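Local coordinates for uncharacterized protein (PDB 3OMD) that is of unknown function but adopts an all-alpha fold and belongs to the DUF5069 family, at residues A[15-20]-A[132-137]. Sequence-based numbering, arbitrary orientation.
Sequences SPVDRL and TWVKLL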
ATOM      1  N   SER A  15      -1.010   1.637   7.107  1.00 11.92           N
ATOM      2  CA  SER A  15       0.229   2.296   6.736  1.00 12.42           C
ATOM      3  C   SER A  15       1.035   1.493   5.727  1.00 12.58           C
ATOM      4  O   SER A  15       1.147   0.267   5.844  1.00 12.74           O
ATOM      5  CB  SER A  15       1.087   2.494   7.989  1.00 13.64           C
ATOM      6  OG  SER A  15       2.355   3.035   7.617  1.00 13.71           O
ATOM      7  N   PRO A  16       1.688   2.179   4.782  1.00 12.18           N
ATOM      8  CA  PRO A  16       2.656   1.520   3.877  1.00 11.99           C
ATOM      9  C   PRO A  16       3.668   0.668   4.637  1.00 11.74           C
ATOM     10  O   PRO A  16       4.141  -0.334   4.096  1.00 12.34           O
ATOM     11  CB  PRO A  16       3.394   2.722   3.239  1.00 12.28           C
ATOM     12  CG  PRO A  16       2.286   3.771   3.120  1.00 12.87           C
ATOM     13  CD  PRO A  16       1.531   3.622   4.478  1.00 13.68           C
ATOM     14  N   VAL A  17       4.065   1.082   5.844  1.00 11.29           N
ATOM     15  CA  VAL A  17       5.167   0.413   6.550  1.00 13.22           C
ATOM     16  C   VAL A  17       4.691  -0.393   7.784  1.00 13.71           C
ATOM     17  O   VAL A  17       5.514  -0.804   8.609  1.00 15.11           O
ATOM     18  CB  VAL A  17       6.309   1.405   6.887  1.00 13.01           C
ATOM     19  CG1 VAL A  17       6.897   1.997   5.556  1.00 14.63           C
ATOM     20  CG2 VAL A  17       5.861   2.462   7.901  1.00 15.85           C
ATOM     21  N   ASP A  18       3.377  -0.646   7.851  1.00 13.13           N
ATOM     22  CA  ASP A  18       2.787  -1.547   8.857  1.00 13.71           C
ATOM     23  C   ASP A  18       2.915  -2.951   8.225  1.00 13.04           C
ATOM     24  O   ASP A  18       2.079  -3.363   7.407  1.00 13.44           O
ATOM     25  CB  ASP A  18       1.333  -1.150   9.088  1.00 14.81           C
ATOM     26  CG  ASP A  18       0.646  -2.010  10.153  1.00 15.09           C
ATOM     27  OD1 ASP A  18       1.274  -2.970  10.682  1.00 15.74           O
ATOM     28  OD2 ASP A  18      -0.530  -1.706  10.413  1.00 17.67           O
ATOM     29  N   ARG A  19       3.980  -3.678   8.597  1.00 12.70           N
ATOM     30  CA  ARG A  19       4.379  -4.860   7.798  1.00 12.52           C
ATOM     31  C   ARG A  19       3.570  -6.119   8.136  1.00 12.91           C
ATOM     32  O   ARG A  19       3.089  -6.296   9.278  1.00 14.09           O
ATOM     33  CB  ARG A  19       5.869  -5.139   7.981  1.00 12.49           C
ATOM     34  CG  ARG A  19       6.744  -4.001   7.426  1.00 13.12           C
ATOM     35  CD  ARG A  19       8.233  -4.255   7.685  1.00 15.12           C
ATOM     36  NE  ARG A  19       9.032  -3.201   7.054  1.00 17.20           N
ATOM     37  CZ  ARG A  19      10.338  -3.089   7.224  1.00 20.23           C
ATOM     38  NH1 ARG A  19      10.994  -3.961   8.009  1.00 24.65           N
ATOM     39  NH2 ARG A  19      11.012  -2.128   6.605  1.00 22.35           N
ATOM     40  N   LEU A  20       3.452  -7.002   7.140  1.00 13.07           N
ATOM     41  CA  LEU A  20       2.798  -8.300   7.319  1.00 13.18           C
ATOM     42  C   LEU A  20       3.716  -9.276   6.607  1.00 12.94           C
ATOM     43  O   LEU A  20       4.062  -9.068   5.471  1.00 13.58           O
ATOM     44  CB  LEU A  20       1.411  -8.295   6.663  1.00 12.73           C
ATOM     45  CG  LEU A  20       0.651  -9.643   6.686  1.00 13.09           C
ATOM     46  CD1 LEU A  20       0.464 -10.194   8.083  1.00 15.06           C
ATOM     47  CD2 LEU A  20      -0.708  -9.464   5.973  1.00 14.13           C
ATOM     48  N   THR A 132       9.860  11.298   1.146  1.00 15.36           N
ATOM     49  CA  THR A 132       9.489  10.077   0.428  1.00 14.26           C
ATOM     50  C   THR A 132       7.974   9.931   0.380  1.00 13.36           C
ATOM     51  O   THR A 132       7.265  10.403   1.281  1.00 13.66           O
ATOM     52  CB  THR A 132      10.055   8.853   1.141  1.00 14.17           C
ATOM     53  OG1 THR A 132       9.599   8.833   2.518  1.00 16.19           O
ATOM     54  CG2 THR A 132      11.576   8.862   1.080  1.00 15.52           C
ATOM     55  N   TRP A 133       7.475   9.296  -0.669  1.00 13.03           N
ATOM     56  CA  TRP A 133       6.039   9.151  -0.855  1.00 12.84           C
ATOM     57  C   TRP A 133       5.398   8.409   0.291  1.00 12.61           C
ATOM     58  O   TRP A 133       4.291   8.795   0.715  1.00 13.69           O
ATOM     59  CB  TRP A 133       5.730   8.416  -2.164  1.00 14.25           C
ATOM     60  CG  TRP A 133       6.018   9.256  -3.418  1.00 14.33           C
ATOM     61  CD1 TRP A 133       6.948   9.004  -4.400  1.00 15.17           C
ATOM     62  CD2 TRP A 133       5.311  10.437  -3.824  1.00 16.97           C
ATOM     63  NE1 TRP A 133       6.877   9.977  -5.384  1.00 16.79           N
ATOM     64  CE2 TRP A 133       5.887  10.871  -5.056  1.00 15.36           C
ATOM     65  CE3 TRP A 133       4.253  11.172  -3.269  1.00 17.44           C
ATOM     66  CZ2 TRP A 133       5.443  12.015  -5.732  1.00 18.24           C
ATOM     67  CZ3 TRP A 133       3.785  12.308  -3.957  1.00 16.13           C
ATOM     68  CH2 TRP A 133       4.401  12.728  -5.169  1.00 18.48           C
ATOM     69  N   VAL A 134       6.014   7.338   0.787  1.00 12.80           N
ATOM     70  CA  VAL A 134       5.306   6.545   1.815  1.00 14.21           C
ATOM     71  C   VAL A 134       5.178   7.336   3.122  1.00 13.46           C
ATOM     72  O   VAL A 134       4.211   7.146   3.878  1.00 14.32           O
ATOM     73  CB  VAL A 134       5.905   5.149   2.019  1.00 15.01           C
ATOM     74  CG1 VAL A 134       5.806   4.359   0.709  1.00 19.41           C
ATOM     75  CG2 VAL A 134       7.303   5.184   2.604  1.00 17.45           C
ATOM     76  N   LYS A 135       6.125   8.228   3.396  1.00 13.96           N
ATOM     77  CA  LYS A 135       6.008   9.055   4.612  1.00 14.73           C
ATOM     78  C   LYS A 135       4.950  10.117   4.419  1.00 15.12           C
ATOM     79  O   LYS A 135       4.212  10.459   5.361  1.00 15.24           O
ATOM     80  CB  LYS A 135       7.346   9.682   5.004  1.00 16.61           C
ATOM     81  CG  LYS A 135       8.252   8.732   5.774  1.00 22.89           C
ATOM     82  CD  LYS A 135       9.325   9.498   6.555  1.00 29.83           C
ATOM     83  CE  LYS A 135      10.205   8.592   7.412  1.00 35.36           C
ATOM     84  NZ  LYS A 135       9.466   7.777   8.434  1.00 38.02           N
ATOM     85  N   LEU A 136       4.837  10.642   3.203  1.00 14.53           N
ATOM     86  CA  LEU A 136       3.776  11.616   2.925  1.00 14.62           C
ATOM     87  C   LEU A 136       2.382  10.976   3.134  1.00 14.66           C
ATOM     88  O   LEU A 136       1.475  11.605   3.687  1.00 14.79           O
ATOM     89  CB  LEU A 136       3.926  12.184   1.503  1.00 14.78           C
ATOM     90  CG  LEU A 136       2.962  13.332   1.183  1.00 15.21           C
ATOM     91  CD1 LEU A 136       3.240  14.520   2.114  1.00 19.66           C
ATOM     92  CD2 LEU A 136       3.168  13.733  -0.290  1.00 18.19           C
ATOM     93  N   LEU A 137       2.212   9.729   2.674  1.00 13.40           N
ATOM     94  CA  LEU A 137       0.941   9.028   2.901  1.00 13.37           C
ATOM     95  C   LEU A 137       0.636   8.926   4.402  1.00 14.26           C
ATOM     96  O   LEU A 137      -0.508   9.152   4.809  1.00 15.06           O
ATOM     97  CB  LEU A 137       0.985   7.636   2.272  1.00 12.63           C
ATOM     98  CG  LEU A 137       0.920   7.615   0.739  1.00 12.85           C
ATOM     99  CD1 LEU A 137       1.224   6.221   0.219  1.00 14.98           C
ATOM    100  CD2 LEU A 137      -0.463   8.048   0.258  1.00 15.77           C
TER
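The puckered pyrrolidine ring of P16 meets V134 and L137 through CB and CG; no aromatic or other flat group takes part between the two segments. Y102 of helix 92-104 and R28 of helix 26-38 also touch this ring. P16 is the second residue of a type I beta turn, S15 to D18, in the loop before helix 26-38. The turn packs on the start of helix 133-140, at V134 and L137; T132 precedes this helix as N-cap residue. No hydrogen bond crosses between 15-20 and 132-137; the contact is apolar and small, burying 148 Å².

P16 CB lies 3.7 Å from V134 CB. With V134 CG1 anti to the carbonyl carbon (chi1 -61°), CG1 also comes near P16 CB, while CG2 is the branch nearest V17. Y102 touches both P16 and V134. P16 CG reaches one helical turn further and meets L137 CD1 at 3.9 Å. At the exposed margin, V17 CG1 approaches V134 CG2 more loosely, at 4.4 Å.

The turn is closed by D18 N bonding to S15 O at 3.1 Å. An ST turn overlaps it. S15 OG also hydrogen-bonds D138 OD1, a polar tie from the turn to the same helix. Within the turn, S15 OG accepts from V17 N at 3.1 Å, with an N-H...O angle of 161°.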